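Side-chain contacts in peptidoglycan recognition protein SA CG11709-PA (Drosophila melanogaster, PDB 1SXR), which recognises peptidoglycan of Gram-positive bacteria and so switches on the Toll pathway in innate immunity: residues Y37-H42 with Y100-I105; E56-M61 with N72-N77; F78-D83 with Q126-L131; C134-G139 with E143-I148; A149-Q152 with S158-L161. All blocks are in the same frame, centred on the assembly; numbering follows the deposited sequence.

Contact 1 (Y37-H42 with Y100-I105); sequences YVVIHH and YGYNAI. With SO4 (sulfate ion), chain C.
Tyr37 and Tyr102 offer a worked case of a T-shaped stack used as a clasp between a strand and a loop. The ring of Tyr102 arrives edge-on, its CE1 3.6 Å from Tyr37 CD1 and held over the centre of the Tyr37 ring; the planes stand at 82°. In both residues CG lies anti to the carbonyl carbon (chi1 -72° in Tyr37, -75° in Tyr102), which swings the rings together from their two backbones. Ile105 comes in at the ring's edge: its carbonyl O lies in the Tyr37 ring plane, and its CD1 runs alongside, 3.9 Å from Tyr37 CD2. Deeper in, Val39 CG2 packs 3.8 Å from Tyr102 CB. A water joins the two hydroxyls, 3.0 Å from Tyr37 OH and donating to Tyr102 OH, which also bonds His178 O in the C-terminal histidine run. Cutting Tyr37 back to an alanine would probably strip the Tyr102 edge of the face it rests on and cost the water one partner. Around the loop's other side, Asn103 and Ala104 bind a sulfate, probably from the crystallisation liquor. Strand 35-42 lies between parallel strands 106-111 and 145-149, and loop 100-105 leads directly into the first of these.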
# COMPACT_ATOMS: atom_id res chain seq x y z
N TYR A 37 8.89 7.00 4.78
CA TYR A 37 7.78 6.36 5.48
C TYR A 37 7.06 5.34 4.60
O TYR A 37 6.80 5.60 3.44
CB TYR A 37 6.76 7.43 5.88
CG TYR A 37 7.25 8.30 7.02
CD1 TYR A 37 7.21 7.84 8.33
CD2 TYR A 37 7.74 9.57 6.78
CE1 TYR A 37 7.64 8.63 9.38
CE2 TYR A 37 8.17 10.37 7.82
CZ TYR A 37 8.12 9.89 9.12
OH TYR A 37 8.53 10.68 10.17
N VAL A 38 6.74 4.18 5.18
CA VAL A 38 5.89 3.17 4.53
C VAL A 38 4.68 2.97 5.44
O VAL A 38 4.83 2.74 6.64
CB VAL A 38 6.65 1.85 4.39
CG1 VAL A 38 5.74 0.76 3.86
CG2 VAL A 38 7.86 2.05 3.49
N VAL A 39 3.48 3.08 4.87
CA VAL A 39 2.25 2.91 5.64
C VAL A 39 1.55 1.62 5.20
O VAL A 39 1.26 1.45 4.01
CB VAL A 39 1.26 4.06 5.42
CG1 VAL A 39 0.12 3.93 6.46
CG2 VAL A 39 2.00 5.42 5.53
N ILE A 40 1.27 0.73 6.15
CA ILE A 40 0.61 -0.53 5.83
C ILE A 40 -0.90 -0.43 6.09
O ILE A 40 -1.35 0.09 7.12
CB ILE A 40 1.18 -1.71 6.69
CG1 ILE A 40 2.70 -1.86 6.50
CG2 ILE A 40 0.47 -3.02 6.33
CD1 ILE A 40 3.12 -1.97 5.06
N HIS A 41 -1.65 -0.93 5.11
CA HIS A 41 -3.11 -0.91 5.10
C HIS A 41 -3.64 -2.28 4.73
O HIS A 41 -2.91 -3.14 4.24
CB HIS A 41 -3.61 0.09 4.05
CG HIS A 41 -3.62 1.50 4.54
ND1 HIS A 41 -4.55 1.97 5.44
CD2 HIS A 41 -2.81 2.56 4.25
CE1 HIS A 41 -4.32 3.25 5.68
NE2 HIS A 41 -3.27 3.63 4.98
N HIS A 42 -4.93 -2.49 4.96
CA HIS A 42 -5.66 -3.57 4.28
C HIS A 42 -6.80 -2.97 3.50
O HIS A 42 -7.19 -1.83 3.79
CB HIS A 42 -6.09 -4.70 5.24
CG HIS A 42 -7.22 -4.40 6.20
ND1 HIS A 42 -7.74 -3.15 6.47
CD2 HIS A 42 -7.86 -5.25 7.03
CE1 HIS A 42 -8.67 -3.25 7.41
NE2 HIS A 42 -8.76 -4.52 7.76
N TYR A 100 -3.94 10.39 5.06
CA TYR A 100 -3.73 11.82 5.23
C TYR A 100 -2.47 12.11 6.04
O TYR A 100 -2.23 11.52 7.12
CB TYR A 100 -4.95 12.47 5.94
CG TYR A 100 -4.58 13.84 6.49
CD1 TYR A 100 -4.47 14.91 5.65
CD2 TYR A 100 -4.30 14.03 7.85
CE1 TYR A 100 -4.10 16.15 6.10
CE2 TYR A 100 -3.93 15.30 8.33
CZ TYR A 100 -3.83 16.36 7.44
OH TYR A 100 -3.47 17.63 7.88
N GLY A 101 -1.64 13.01 5.50
CA GLY A 101 -0.40 13.40 6.19
C GLY A 101 0.79 12.56 5.78
O GLY A 101 1.96 12.92 6.06
N TYR A 102 0.50 11.43 5.14
CA TYR A 102 1.54 10.49 4.71
C TYR A 102 1.45 10.12 3.25
O TYR A 102 2.04 9.13 2.82
CB TYR A 102 1.57 9.23 5.61
CG TYR A 102 2.19 9.53 6.98
CD1 TYR A 102 3.54 9.35 7.20
CD2 TYR A 102 1.42 10.04 8.00
CE1 TYR A 102 4.10 9.67 8.43
CE2 TYR A 102 1.96 10.35 9.25
CZ TYR A 102 3.32 10.15 9.43
OH TYR A 102 3.91 10.43 10.63
N ASN A 103 0.71 10.90 2.46
CA ASN A 103 0.62 10.63 1.04
C ASN A 103 1.81 11.20 0.27
O ASN A 103 2.46 10.47 -0.48
CB ASN A 103 -0.67 11.19 0.47
CG ASN A 103 -1.89 10.49 1.03
OD1 ASN A 103 -1.94 9.27 1.08
ND2 ASN A 103 -2.90 11.26 1.42
N ALA A 104 2.13 12.48 0.48
CA ALA A 104 3.31 13.07 -0.17
C ALA A 104 4.60 12.41 0.32
O ALA A 104 5.53 12.23 -0.46
CB ALA A 104 3.37 14.57 0.09
N ILE A 105 4.66 12.07 1.61
CA ILE A 105 5.93 11.58 2.21
C ILE A 105 6.01 10.07 2.48
O ILE A 105 7.01 9.58 3.01
CB ILE A 105 6.28 12.36 3.50
CG1 ILE A 105 5.24 12.05 4.58
CG2 ILE A 105 6.44 13.86 3.20
CD1 ILE A 105 5.53 12.65 5.98
S SO4 C . -0.64 14.64 2.30
O1 SO4 C . 0.30 13.68 2.86
O2 SO4 C . -1.97 14.10 2.37
O3 SO4 C . -0.36 14.83 0.90
O4 SO4 C . -0.60 15.85 3.08
O HOH W 1 6.22 10.53 12.14

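Contact 2 (E56-M61 with N72-N77); sequences EILQNM and NDISYN. With EDO (1,2-ethanediol), chain D.
Met61 and Ile74 form the compact half of a contact that illustrates how a helix and a loop can share one methyl group. Met61 has CG anti to its own N (chi1 -172°) and runs out toward the loop, so that CB, CG and SD all border Ile74 CD1; the closest of these, SD, is 3.8 Å from Ile74 CD1. The two side chains cross at a slant. Ile74 was deposited in two conformers, and these distances hold for one of them. Leu58 adds a lighter touch, its CD2 4.3 Å from Ile74 CD1.

The other half is looser and partly exposed. Met61 SD stands at the rim of the Tyr76 ring, near its plane, 4.2 Å from CE2. Ser75 OG sits above one face of that ring and hydrogen-bonds O2 of an ethanediol, probably from the crystallisation liquor, at 2.8 Å from OG. Residues 61-64 and 71-76 are inferred to bind peptidoglycan, and the ethanediol lies beside the second of these stretches. Underneath, Leu58, Met61 and Ile74 all touch Leu79, so helix 50-67 and the loop that follows it close together over strand 78-80.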
# COMPACT_ATOMS: atom_id res chain seq x y z
N GLU A 56 -10.04 -7.86 -12.10
CA GLU A 56 -11.35 -7.19 -12.16
C GLU A 56 -11.60 -6.44 -10.85
O GLU A 56 -12.16 -5.32 -10.83
CB GLU A 56 -12.47 -8.18 -12.43
CG GLU A 56 -13.77 -7.46 -12.77
CD GLU A 56 -14.94 -8.41 -12.94
OE1 GLU A 56 -14.70 -9.60 -13.24
OE2 GLU A 56 -16.10 -7.95 -12.78
N ILE A 57 -11.17 -7.05 -9.76
CA ILE A 57 -11.32 -6.42 -8.47
C ILE A 57 -10.57 -5.10 -8.43
O ILE A 57 -11.11 -4.09 -7.94
CB ILE A 57 -10.91 -7.39 -7.38
CG1 ILE A 57 -12.04 -8.43 -7.23
CG2 ILE A 57 -10.65 -6.68 -6.07
CD1 ILE A 57 -11.63 -9.72 -6.63
N LEU A 58 -9.35 -5.09 -8.96
CA LEU A 58 -8.56 -3.88 -8.93
C LEU A 58 -9.15 -2.83 -9.89
O LEU A 58 -9.13 -1.63 -9.61
CB LEU A 58 -7.10 -4.19 -9.31
CG LEU A 58 -6.38 -5.04 -8.26
CD1 LEU A 58 -5.08 -5.61 -8.89
CD2 LEU A 58 -6.09 -4.22 -6.98
N GLN A 59 -9.63 -3.29 -11.04
CA GLN A 59 -10.28 -2.35 -11.98
C GLN A 59 -11.45 -1.61 -11.33
O GLN A 59 -11.61 -0.38 -11.50
CB GLN A 59 -10.74 -3.07 -13.26
CG GLN A 59 -9.55 -3.56 -14.10
CD GLN A 59 -10.01 -4.57 -15.12
OE1 GLN A 59 -11.19 -4.61 -15.48
NE2 GLN A 59 -9.09 -5.38 -15.60
N ASN A 60 -12.28 -2.35 -10.62
CA ASN A 60 -13.44 -1.72 -9.98
C ASN A 60 -13.06 -0.93 -8.73
O ASN A 60 -13.67 0.12 -8.42
CB ASN A 60 -14.50 -2.76 -9.73
CG ASN A 60 -15.14 -3.22 -11.02
OD1 ASN A 60 -15.54 -2.40 -11.85
ND2 ASN A 60 -15.19 -4.52 -11.22
N MET A 61 -12.03 -1.39 -8.01
CA MET A 61 -11.54 -0.56 -6.91
C MET A 61 -11.02 0.78 -7.44
O MET A 61 -11.27 1.85 -6.86
CB MET A 61 -10.43 -1.30 -6.12
CG MET A 61 -10.06 -0.55 -4.88
SD MET A 61 -8.75 -1.37 -3.95
CE MET A 61 -9.18 -3.09 -4.11
N ASN A 72 -7.03 10.61 -7.78
CA ASN A 72 -6.46 10.60 -9.12
C ASN A 72 -6.24 9.17 -9.60
O ASN A 72 -6.17 8.93 -10.80
CB ASN A 72 -5.15 11.39 -9.15
CG ASN A 72 -5.40 12.88 -9.15
OD1 ASN A 72 -6.34 13.35 -9.78
ND2 ASN A 72 -4.59 13.62 -8.40
N ASP A 73 -6.15 8.23 -8.67
CA ASP A 73 -5.83 6.84 -9.01
C ASP A 73 -6.26 5.98 -7.80
O ASP A 73 -6.71 6.51 -6.76
CB ASP A 73 -4.33 6.71 -9.27
CG ASP A 73 -3.99 5.59 -10.21
OD1 ASP A 73 -4.81 4.66 -10.37
OD2 ASP A 73 -2.86 5.53 -10.78
N ILE A 74 -6.12 4.67 -7.95
CA ILE A 74 -6.24 3.81 -6.78
C ILE A 74 -5.38 4.39 -5.64
O ILE A 74 -4.26 4.89 -5.87
CB ILE A 74 -5.86 2.35 -7.14
CG1 ILE A 74 -6.42 1.36 -6.12
CG2 ILE A 74 -4.42 2.19 -7.51
CD1 ILE A 74 -6.68 0.01 -6.77
N SER A 75 -5.91 4.39 -4.42
CA SER A 75 -5.33 5.24 -3.36
C SER A 75 -3.92 4.79 -2.95
O SER A 75 -3.05 5.61 -2.62
CB SER A 75 -6.23 5.25 -2.13
OG SER A 75 -6.25 3.95 -1.55
N TYR A 76 -3.72 3.47 -2.96
CA TYR A 76 -2.47 2.88 -2.45
C TYR A 76 -1.38 2.92 -3.49
O TYR A 76 -1.67 2.83 -4.69
CB TYR A 76 -2.71 1.41 -2.06
CG TYR A 76 -3.96 1.22 -1.24
CD1 TYR A 76 -4.01 1.63 0.09
CD2 TYR A 76 -5.08 0.65 -1.79
CE1 TYR A 76 -5.19 1.47 0.84
CE2 TYR A 76 -6.24 0.47 -1.06
CZ TYR A 76 -6.28 0.88 0.24
OH TYR A 76 -7.44 0.71 0.99
N ASN A 77 -0.11 2.99 -3.07
CA ASN A 77 0.97 2.88 -4.07
C ASN A 77 1.08 1.47 -4.63
O ASN A 77 1.32 1.31 -5.82
CB ASN A 77 2.29 3.36 -3.48
CG ASN A 77 2.28 4.86 -3.20
OD1 ASN A 77 1.91 5.28 -2.13
ND2 ASN A 77 2.62 5.67 -4.21
C1 EDO D . -10.10 4.43 0.15
O1 EDO D . -10.23 5.49 1.11
C2 EDO D . -8.90 3.55 0.50
O2 EDO D . -7.74 4.36 0.73

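Contact 3 (F78-D83 with Q126-L131); sequences FLIGND and QAAKDL
The backbone bond from Leu131 N to Ala127 O, 2.8 Å long, joins two of the three helix residues that meet strand 78-80, one turn apart. Ala127, Ala128 and Leu131 line one side of helix 122-137 and bear on Phe78 and Ile80, an example of a helix laying a strip of apolar residues on a sheet. Ile80 uses both of its branches. Its CG1 branch is anti to the carbonyl carbon (chi1 -62°) and extends through CD1 to the helix, where CD1 lies 3.6 Å from Ala128 CB and almost as near to Ala128 CA. The other branch diverges: Ile80 CG2 faces Ala127 CB at 4.1 Å. Each of the two methyls thus meets its own alanine, neighbours in the helix.

This is helix-on-sheet packing of the alpha/beta domain shared with the N-acetylmuramoyl-L-alanine amidases. The short helix and strand segments run at 150° to one another, roughly antiparallel, with axes 9.6 Å apart. Further along, a larger pair fills the interface. Leu131 CD2 comes obliquely to the start of the Phe78 ring, 3.9 Å from Phe78 CG, and also borders Phe78 CB. Phe78 meets Trp92 edge-to-face as well, and Val86 of strand 86-88 touches Phe78, Ala127 and Leu131. On the outward side of the helix, Gln126 NE2 donates to Asp130 OD1 over 2.9 Å; the acceptor lies in the amide plane of Gln126, whereas the donor approaches from above the carboxylate plane of Asp130. Ile109 of strand 106-111 touches both Ile80 and Leu131.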
# COMPACT_ATOMS: atom_id res chain seq x y z
N PHE A 78 0.91 0.46 -3.77
CA PHE A 78 0.95 -0.97 -4.16
C PHE A 78 -0.09 -1.75 -3.40
O PHE A 78 -0.48 -1.38 -2.28
CB PHE A 78 2.32 -1.57 -3.84
CG PHE A 78 3.43 -0.92 -4.62
CD1 PHE A 78 3.60 -1.24 -5.97
CD2 PHE A 78 4.24 0.02 -4.03
CE1 PHE A 78 4.60 -0.61 -6.73
CE2 PHE A 78 5.24 0.66 -4.78
CZ PHE A 78 5.41 0.35 -6.12
N LEU A 79 -0.49 -2.89 -3.99
CA LEU A 79 -1.42 -3.81 -3.33
C LEU A 79 -0.86 -5.22 -3.45
O LEU A 79 -0.19 -5.53 -4.42
CB LEU A 79 -2.82 -3.76 -3.96
CG LEU A 79 -3.55 -2.41 -4.00
CD1 LEU A 79 -3.26 -1.65 -5.32
CD2 LEU A 79 -5.03 -2.57 -3.76
N ILE A 80 -1.10 -6.06 -2.45
CA ILE A 80 -0.48 -7.39 -2.46
C ILE A 80 -1.59 -8.42 -2.27
O ILE A 80 -2.35 -8.35 -1.30
CB ILE A 80 0.55 -7.49 -1.34
CG1 ILE A 80 1.67 -6.47 -1.55
CG2 ILE A 80 1.16 -8.88 -1.31
CD1 ILE A 80 2.60 -6.34 -0.39
N GLY A 81 -1.69 -9.36 -3.22
CA GLY A 81 -2.72 -10.40 -3.16
C GLY A 81 -2.26 -11.67 -2.44
O GLY A 81 -1.12 -11.75 -2.00
N ASN A 82 -3.19 -12.63 -2.34
CA ASN A 82 -3.02 -13.86 -1.56
C ASN A 82 -1.88 -14.72 -2.11
O ASN A 82 -1.24 -15.46 -1.34
CB ASN A 82 -4.27 -14.73 -1.63
CG ASN A 82 -5.41 -14.25 -0.78
OD1 ASN A 82 -5.27 -13.33 -0.00
ND2 ASN A 82 -6.57 -14.89 -0.95
N ASP A 83 -1.68 -14.67 -3.43
CA ASP A 83 -0.61 -15.47 -4.07
C ASP A 83 0.73 -14.76 -3.97
O ASP A 83 1.74 -15.26 -4.46
CB ASP A 83 -0.90 -15.72 -5.56
CG ASP A 83 -1.95 -16.79 -5.80
OD1 ASP A 83 -2.48 -17.36 -4.81
OD2 ASP A 83 -2.30 -17.15 -6.96
N GLN A 126 5.75 -12.30 2.66
CA GLN A 126 7.11 -12.32 2.13
C GLN A 126 7.24 -11.34 0.96
O GLN A 126 8.27 -10.68 0.80
CB GLN A 126 7.52 -13.73 1.72
CG GLN A 126 8.97 -13.84 1.30
CD GLN A 126 9.93 -13.52 2.44
OE1 GLN A 126 9.83 -14.10 3.52
NE2 GLN A 126 10.87 -12.62 2.19
N ALA A 127 6.18 -11.23 0.16
CA ALA A 127 6.19 -10.28 -0.96
C ALA A 127 6.34 -8.83 -0.48
O ALA A 127 7.04 -8.04 -1.10
CB ALA A 127 4.92 -10.44 -1.84
N ALA A 128 5.67 -8.49 0.62
CA ALA A 128 5.81 -7.14 1.19
C ALA A 128 7.23 -6.90 1.66
O ALA A 128 7.80 -5.83 1.39
CB ALA A 128 4.84 -6.95 2.35
N LYS A 129 7.80 -7.88 2.38
CA LYS A 129 9.21 -7.76 2.82
C LYS A 129 10.13 -7.59 1.64
O LYS A 129 11.04 -6.76 1.67
CB LYS A 129 9.61 -8.96 3.68
CG LYS A 129 8.79 -9.06 4.96
CD LYS A 129 9.24 -10.21 5.83
CE LYS A 129 8.43 -10.27 7.12
NZ LYS A 129 8.43 -11.65 7.71
N ASP A 130 9.92 -8.39 0.59
CA ASP A 130 10.74 -8.28 -0.62
C ASP A 130 10.56 -6.93 -1.29
O ASP A 130 11.52 -6.36 -1.80
CB ASP A 130 10.41 -9.37 -1.63
CG ASP A 130 10.74 -10.76 -1.13
OD1 ASP A 130 11.41 -10.88 -0.08
OD2 ASP A 130 10.36 -11.77 -1.74
N LEU A 131 9.33 -6.43 -1.31
CA LEU A 131 9.06 -5.11 -1.93
C LEU A 131 9.80 -3.96 -1.20
O LEU A 131 10.34 -3.04 -1.84
CB LEU A 131 7.54 -4.85 -1.99
CG LEU A 131 7.09 -3.54 -2.67
CD1 LEU A 131 7.43 -3.50 -4.16
CD2 LEU A 131 5.58 -3.36 -2.46

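Contact 4 (C134-G139 with E143-I148); sequences CGVQQG and EDYALI
With chi1 at 168°, Val136 sets CG1 anti to its backbone N and CG2 beside that N, while Tyr145 turns its CG into the crowded position between N and carbonyl carbon (chi1 70°); together these rotations bring a methyl to a ring. Val136 CG2 comes obliquely to the Tyr145 ring, 3.6 Å from CE2 and 3.7 Å from CD2. The valine and tyrosine side chains cross at about a right angle. The valine's other branch serves a second partner: Val136 CG1 lies 3.7 Å from Glu143 CG and close to Glu143 CA as well. Here the glutamate contributes the aliphatic base of an exposed side chain, extended beyond CG.

The example shows a single branched residue at the end of a helix dividing its two methyls between a buried ring and a surface chain. Shortening Val136 to an alanine would probably open a gap beside the Tyr145 ring and leave the aliphatic part of Glu143 without its support. Just beyond, Gly139 ends the helix in a Schellman motif, its N bonded to Val136 O at 3.1 Å, and its positive phi of 81° starts the turn back toward the sheet. Tyr145 is also stacked on His172. Cys134, one turn before the end of helix 122-137, is tied to Cys11 by a disulfide. From the helix the chain passes through short strand 141-142 and a corner at 143-144 into strand 145-149, which borders strand 35-42 at the margin of the sheet.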
# COMPACT_ATOMS: atom_id res chain seq x y z
N CYS A 134 13.57 -4.20 -1.85
CA CYS A 134 13.81 -3.76 -3.20
C CYS A 134 13.71 -2.24 -3.32
O CYS A 134 14.54 -1.60 -3.98
CB CYS A 134 12.81 -4.46 -4.13
SG CYS A 134 13.16 -4.14 -5.87
N GLY A 135 12.72 -1.65 -2.66
CA GLY A 135 12.59 -0.19 -2.66
C GLY A 135 13.81 0.49 -2.10
O GLY A 135 14.26 1.53 -2.62
N VAL A 136 14.40 -0.09 -1.05
CA VAL A 136 15.61 0.52 -0.50
C VAL A 136 16.74 0.42 -1.53
O VAL A 136 17.46 1.39 -1.77
CB VAL A 136 16.00 -0.11 0.83
CG1 VAL A 136 17.41 0.32 1.25
CG2 VAL A 136 14.99 0.29 1.94
N GLN A 137 16.86 -0.75 -2.14
CA GLN A 137 17.94 -1.02 -3.07
C GLN A 137 17.88 -0.09 -4.28
O GLN A 137 18.92 0.37 -4.78
CB GLN A 137 17.86 -2.49 -3.50
CG GLN A 137 18.92 -2.94 -4.46
CD GLN A 137 18.86 -4.42 -4.67
OE1 GLN A 137 19.24 -5.20 -3.79
NE2 GLN A 137 18.36 -4.83 -5.82
N GLN A 138 16.66 0.20 -4.72
CA GLN A 138 16.42 1.05 -5.90
C GLN A 138 16.40 2.55 -5.61
O GLN A 138 16.20 3.36 -6.53
CB GLN A 138 15.12 0.62 -6.59
CG GLN A 138 15.20 -0.81 -7.09
CD GLN A 138 13.95 -1.31 -7.78
OE1 GLN A 138 12.85 -0.76 -7.60
NE2 GLN A 138 14.11 -2.37 -8.57
N GLY A 139 16.58 2.92 -4.35
CA GLY A 139 16.58 4.33 -3.98
C GLY A 139 15.20 4.91 -3.84
O GLY A 139 15.06 6.12 -3.69
N GLU A 143 17.32 4.10 3.42
CA GLU A 143 17.81 2.89 4.09
C GLU A 143 17.26 2.78 5.52
O GLU A 143 17.14 1.67 6.05
CB GLU A 143 19.35 2.85 4.05
CG GLU A 143 19.94 2.60 2.66
CD GLU A 143 21.37 2.06 2.69
OE1 GLU A 143 22.13 2.44 3.59
OE2 GLU A 143 21.73 1.24 1.80
N ASP A 144 16.91 3.90 6.15
CA ASP A 144 16.36 3.88 7.50
C ASP A 144 14.88 4.27 7.56
O ASP A 144 14.44 4.91 8.53
CB ASP A 144 17.17 4.76 8.47
CG ASP A 144 17.30 6.20 7.99
OD1 ASP A 144 17.09 6.47 6.78
OD2 ASP A 144 17.60 7.13 8.76
N TYR A 145 14.11 3.87 6.54
CA TYR A 145 12.69 4.22 6.48
C TYR A 145 11.95 3.77 7.73
O TYR A 145 12.34 2.78 8.37
CB TYR A 145 12.02 3.63 5.23
CG TYR A 145 11.87 2.14 5.25
CD1 TYR A 145 10.75 1.55 5.82
CD2 TYR A 145 12.85 1.31 4.72
CE1 TYR A 145 10.60 0.17 5.84
CE2 TYR A 145 12.71 -0.06 4.73
CZ TYR A 145 11.59 -0.63 5.30
OH TYR A 145 11.48 -2.01 5.33
N ALA A 146 10.89 4.49 8.06
CA ALA A 146 9.98 4.10 9.16
C ALA A 146 8.77 3.36 8.59
O ALA A 146 8.19 3.81 7.61
CB ALA A 146 9.51 5.31 9.91
N LEU A 147 8.43 2.24 9.21
CA LEU A 147 7.25 1.44 8.86
C LEU A 147 6.15 1.72 9.87
O LEU A 147 6.36 1.57 11.09
CB LEU A 147 7.61 -0.05 8.88
CG LEU A 147 6.47 -1.02 8.51
CD1 LEU A 147 6.32 -1.00 7.00
CD2 LEU A 147 6.76 -2.44 8.99
N ILE A 148 4.97 2.09 9.41
CA ILE A 148 3.85 2.29 10.33
C ILE A 148 2.56 1.71 9.77
O ILE A 148 2.44 1.49 8.57
CB ILE A 148 3.60 3.79 10.63
CG1 ILE A 148 3.34 4.57 9.33
CG2 ILE A 148 4.82 4.42 11.31
CD1 ILE A 148 2.93 6.02 9.60

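Contact 5 (A149-Q152 with S158-L161); sequences AGSQ and SPGL
The loop between strand 145-149 and helix 161-167 folds back on itself here, and the fold is closed by Ala149 and Ser151 against Ser158 and Pro159. Pro159 follows a cis peptide bond. Its ring carbon CD lies 3.5 Å from Ala149 CB, with CG a little further off, so the methyl rests against the ring carbon next to the nitrogen. Beside this apolar touch, Ser151 N gives Ser158 O a bond of 2.9 Å that is weak because it is strongly bent, with an angle of 123° at the hydrogen. The same carbonyl O comes within 3.3 Å of Ser151 CB, and Gly150, without a side chain, passes close beside it.

A beta turn of type I closes the end of the strand: Gln152 N bonds Ala149 O, with Gly150 and Ser151 at helical backbone angles between them. The Gln152 side chain curls back so that OE1 accepts from Ala149 N at 2.8 Å. That bond is nearly straight at 170°, although the donor stands 22° out of the carbonyl plane. Trp173 NE1 is a second donor to the same OE1. At the far limb, Gly160 occupies the N-cap position of helix 161-167, whose Tyr164 and Ile167 touch Ala149. The hydroxyl of Ser158 bonds His41 ND1 and His42 N; Ser158 N is bonded to Thr156 OG1, inferred to meet peptidoglycan. Zinc-dependent amidases of this family carry a metal-binding cysteine at the position that probably corresponds to Ser158.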
# COMPACT_ATOMS: atom_id res chain seq x y z
N ALA A 149 1.62 1.45 10.68
CA ALA A 149 0.24 1.10 10.33
C ALA A 149 -0.62 2.35 10.14
O ALA A 149 -0.48 3.35 10.85
CB ALA A 149 -0.37 0.23 11.44
N GLY A 150 -1.56 2.28 9.21
CA GLY A 150 -2.48 3.39 9.03
C GLY A 150 -3.11 3.87 10.32
O GLY A 150 -3.26 5.07 10.54
N SER A 151 -3.51 2.91 11.16
CA SER A 151 -4.22 3.19 12.40
C SER A 151 -3.40 4.03 13.37
O SER A 151 -3.96 4.65 14.29
CB SER A 151 -4.69 1.88 13.04
OG SER A 151 -3.58 1.09 13.43
N GLN A 152 -2.09 4.05 13.17
CA GLN A 152 -1.24 4.83 14.10
C GLN A 152 -1.34 6.32 13.85
O GLN A 152 -0.99 7.11 14.74
CB GLN A 152 0.22 4.39 13.99
CG GLN A 152 0.46 2.97 14.41
CD GLN A 152 1.92 2.61 14.30
OE1 GLN A 152 2.33 1.89 13.38
NE2 GLN A 152 2.75 3.12 15.24
N SER A 158 -7.58 0.02 9.81
CA SER A 158 -6.61 -0.54 8.87
C SER A 158 -5.20 -0.49 9.47
O SER A 158 -4.83 0.55 10.04
CB SER A 158 -6.69 0.28 7.57
OG SER A 158 -5.82 -0.20 6.60
N PRO A 159 -4.37 -1.53 9.34
CA PRO A 159 -4.58 -2.71 8.49
C PRO A 159 -5.24 -3.92 9.15
O PRO A 159 -5.09 -5.04 8.64
CB PRO A 159 -3.14 -3.14 8.18
CG PRO A 159 -2.38 -2.81 9.48
CD PRO A 159 -3.03 -1.53 9.97
N GLY A 160 -5.95 -3.69 10.25
CA GLY A 160 -6.61 -4.78 10.98
C GLY A 160 -5.71 -5.18 12.14
O GLY A 160 -4.52 -5.31 11.96
N LEU A 161 -6.30 -5.42 13.32
CA LEU A 161 -5.50 -5.70 14.53
C LEU A 161 -4.52 -6.85 14.38
O LEU A 161 -3.38 -6.76 14.82
CB LEU A 161 -6.42 -6.00 15.71
CG LEU A 161 -5.69 -6.18 17.05
CD1 LEU A 161 -4.81 -4.97 17.33
CD2 LEU A 161 -6.71 -6.39 18.18

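In the fold
The five contacts spread over both faces and one margin of a single sheet. Contacts 1 and 5 lie closest, about 11 Å between centres, and pack together where His41 C lies 3.6 Å from Pro159 CB. Contact 4 meets contact 1 through neighbouring strands, where Ile40 N lies 2.8 Å from Ile148 O. Contact 2 reaches contact 1 where Tyr76 CE1 lies 3.8 Å from His41 CB. Contacts 2 and 3 meet at strand 78-80, where Leu79 faces helix 50-67 and its neighbours face helix 122-137. Thr156, inferred to touch peptidoglycan, has its side chain about 3 Å from that of Ser158 and about 8 Å from those of Tyr76 and Val39, whereas contacts 3 and 4 lie away from this site.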